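NOL1/NOP2/sun family protein (Enterococcus faecium, PDB 3M4X) probably methylates cytosine in ribosomal RNA through a Rossmann-type methyltransferase domain, and probably binds RNA through a C-terminal PUA-like domain. Local coordinates at residues Arg369-Leu374 / Ser385-Ala391. Coordinates in Å, arbitrary orientation, origin at the centre of the assembly. Numbering follows the deposited sequence.
Sequences RTGLHL and SYALALA
Residues 369-370 and 372-373 are extended on both sides of Gly371, whose phi/psi of 82/-138 puts a kink between Thr370 and Leu372; at Leu374 (-85/-36) the backbone turns out of that conformation, although the strand continues. The short helix 386-390 packs across strand 372-374 with an angle of 113° between N-to-C directions and an axis separation of 6.6 Å; the nearest CA pairs are His373-Ala387 (5.8 Å) and Leu374-Leu388 (5.4 Å). Ser385 is the N-cap. In its p rotamer, Ser385 OG accepts from Leu388 N (3.1 Å) and donates to His373 O over a very short 2.4 Å, while Ser385 N donates a hydrogen bond to Leu374 O (2.9 Å), so one residue both caps the helix and ties it to the strand. The t rotamer of His373 places its ring face over Ser385 CB, a CH-pi contact with CB 3.9 Å from the ring centroid. Ala387, small and directed at the strand, permits the close crossing: its CB lies 3.5 Å from His373 O. Leu372 (t, p) starts sideways, yet its CD1 extends to Ala391 CB (3.9 Å) and its CD2 to Leu388 CD1 (4.2 Å). From Leu374 (m, t), CD2 meets the same Leu388 CD1 at 4.2 Å, although its CA-CB bond points away. Arg369 carries NH2 to 3.8 Å from Ala387 CB and forms a salt bridge with Glu151 of helix 140-153. Strand 367-370 pairs with 158-161 of the methyltransferase sheet, whereas 372-378 and 381-384 form a beta-hairpin of the next sheet. The contact is the packing of a serine-capped helix across the first strand of the hairpin that leads directly into it, in the first C-terminal domain of RsmF-type rRNA methyltransferases.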
loop_
_atom_site.group_PDB
_atom_site.type_symbol
_atom_site.label_atom_id
_atom_site.label_comp_id
_atom_site.label_asym_id
_atom_site.label_seq_id
_atom_site.Cartn_x
_atom_site.Cartn_y
_atom_site.Cartn_z
ATOM N N ARG A 369 -11.884 6.912 -0.806
ATOM C CA ARG A 369 -11.734 6.784 0.631
ATOM C C ARG A 369 -11.159 8.068 1.202
ATOM O O ARG A 369 -10.101 8.519 0.773
ATOM C CB ARG A 369 -10.839 5.585 0.953
ATOM C CG ARG A 369 -10.723 5.274 2.427
ATOM C CD ARG A 369 -10.471 3.788 2.654
ATOM N NE ARG A 369 -11.311 3.352 3.746
ATOM C CZ ARG A 369 -12.275 2.455 3.641
ATOM N NH1 ARG A 369 -12.495 1.839 2.489
ATOM N NH2 ARG A 369 -12.990 2.157 4.710
ATOM N N THR A 370 -11.858 8.657 2.170
ATOM C CA THR A 370 -11.474 9.963 2.700
ATOM C C THR A 370 -11.078 9.898 4.167
ATOM O O THR A 370 -11.827 10.335 5.039
ATOM C CB THR A 370 -12.632 10.979 2.534
ATOM O OG1 THR A 370 -12.999 11.065 1.153
ATOM C CG2 THR A 370 -12.216 12.348 3.009
ATOM N N GLY A 371 -9.898 9.352 4.449
ATOM C CA GLY A 371 -9.442 9.234 5.825
ATOM C C GLY A 371 -10.016 8.014 6.534
ATOM O O GLY A 371 -10.094 6.924 5.964
ATOM N N LEU A 372 -10.415 8.187 7.786
ATOM C CA LEU A 372 -10.951 7.070 8.544
ATOM C C LEU A 372 -12.467 7.097 8.529
ATOM O O LEU A 372 -13.093 8.060 8.982
ATOM C CB LEU A 372 -10.427 7.061 9.986
ATOM C CG LEU A 372 -10.919 5.887 10.858
ATOM C CD1 LEU A 372 -10.400 4.539 10.329
ATOM C CD2 LEU A 372 -10.554 6.078 12.343
ATOM N N HIS A 373 -13.049 6.032 7.994
ATOM C CA HIS A 373 -14.489 5.840 8.025
ATOM C C HIS A 373 -14.918 5.420 9.437
ATOM O O HIS A 373 -14.615 4.312 9.880
ATOM C CB HIS A 373 -14.870 4.763 7.009
ATOM C CG HIS A 373 -16.328 4.447 6.981
ATOM N ND1 HIS A 373 -17.299 5.389 7.250
ATOM C CD2 HIS A 373 -16.987 3.297 6.710
ATOM C CE1 HIS A 373 -18.490 4.831 7.150
ATOM N NE2 HIS A 373 -18.327 3.560 6.823
ATOM N N LEU A 374 -15.623 6.303 10.142
ATOM C CA LEU A 374 -15.967 6.063 11.544
ATOM C C LEU A 374 -17.240 5.231 11.708
ATOM O O LEU A 374 -17.343 4.414 12.627
ATOM C CB LEU A 374 -16.109 7.387 12.298
ATOM C CG LEU A 374 -14.823 8.206 12.459
ATOM C CD1 LEU A 374 -15.119 9.570 13.039
ATOM C CD2 LEU A 374 -13.802 7.479 13.318
ATOM N N SER A 385 -18.065 1.592 12.281
ATOM C CA SER A 385 -17.669 0.895 11.061
ATOM C C SER A 385 -16.626 -0.196 11.278
ATOM O O SER A 385 -15.922 -0.235 12.293
ATOM C CB SER A 385 -17.090 1.890 10.071
ATOM O OG SER A 385 -15.882 2.403 10.602
ATOM N N TYR A 386 -16.530 -1.065 10.276
ATOM C CA TYR A 386 -15.489 -2.067 10.172
ATOM C C TYR A 386 -14.128 -1.383 10.187
ATOM O O TYR A 386 -13.205 -1.831 10.866
ATOM C CB TYR A 386 -15.695 -2.824 8.869
ATOM C CG TYR A 386 -14.820 -4.047 8.658
ATOM C CD1 TYR A 386 -14.841 -5.104 9.554
ATOM C CD2 TYR A 386 -14.024 -4.166 7.530
ATOM C CE1 TYR A 386 -14.070 -6.229 9.352
ATOM C CE2 TYR A 386 -13.252 -5.293 7.317
ATOM C CZ TYR A 386 -13.279 -6.322 8.233
ATOM O OH TYR A 386 -12.512 -7.450 8.036
ATOM N N ALA A 387 -14.009 -0.276 9.461
ATOM C CA ALA A 387 -12.742 0.445 9.382
ATOM C C ALA A 387 -12.255 0.849 10.768
ATOM O O ALA A 387 -11.074 0.689 11.098
ATOM C CB ALA A 387 -12.865 1.672 8.465
ATOM N N LEU A 388 -13.165 1.392 11.575
ATOM C CA LEU A 388 -12.821 1.876 12.904
ATOM C C LEU A 388 -12.352 0.714 13.782
ATOM O O LEU A 388 -11.314 0.798 14.451
ATOM C CB LEU A 388 -14.026 2.599 13.534
ATOM C CG LEU A 388 -13.881 3.049 14.990
ATOM C CD1 LEU A 388 -12.625 3.855 15.192
ATOM C CD2 LEU A 388 -15.094 3.843 15.430
ATOM N N ALA A 389 -13.111 -0.376 13.767
ATOM C CA ALA A 389 -12.695 -1.596 14.452
ATOM C C ALA A 389 -11.252 -1.976 14.112
ATOM O O ALA A 389 -10.439 -2.207 15.006
ATOM C CB ALA A 389 -13.645 -2.757 14.121
ATOM N N LEU A 390 -10.945 -2.029 12.819
ATOM C CA LEU A 390 -9.628 -2.463 12.338
ATOM C C LEU A 390 -8.508 -1.419 12.461
ATOM O O LEU A 390 -7.343 -1.734 12.225
ATOM C CB LEU A 390 -9.724 -2.970 10.897
ATOM C CG LEU A 390 -10.045 -4.472 10.821
ATOM C CD1 LEU A 390 -11.360 -4.806 11.525
ATOM C CD2 LEU A 390 -10.068 -4.965 9.389
ATOM N N ALA A 391 -8.856 -0.193 12.856
ATOM C CA ALA A 391 -7.853 0.848 13.143
ATOM C C ALA A 391 -7.637 1.037 14.637
ATOM O O ALA A 391 -6.947 1.966 15.060
ATOM C CB ALA A 391 -8.261 2.168 12.515
#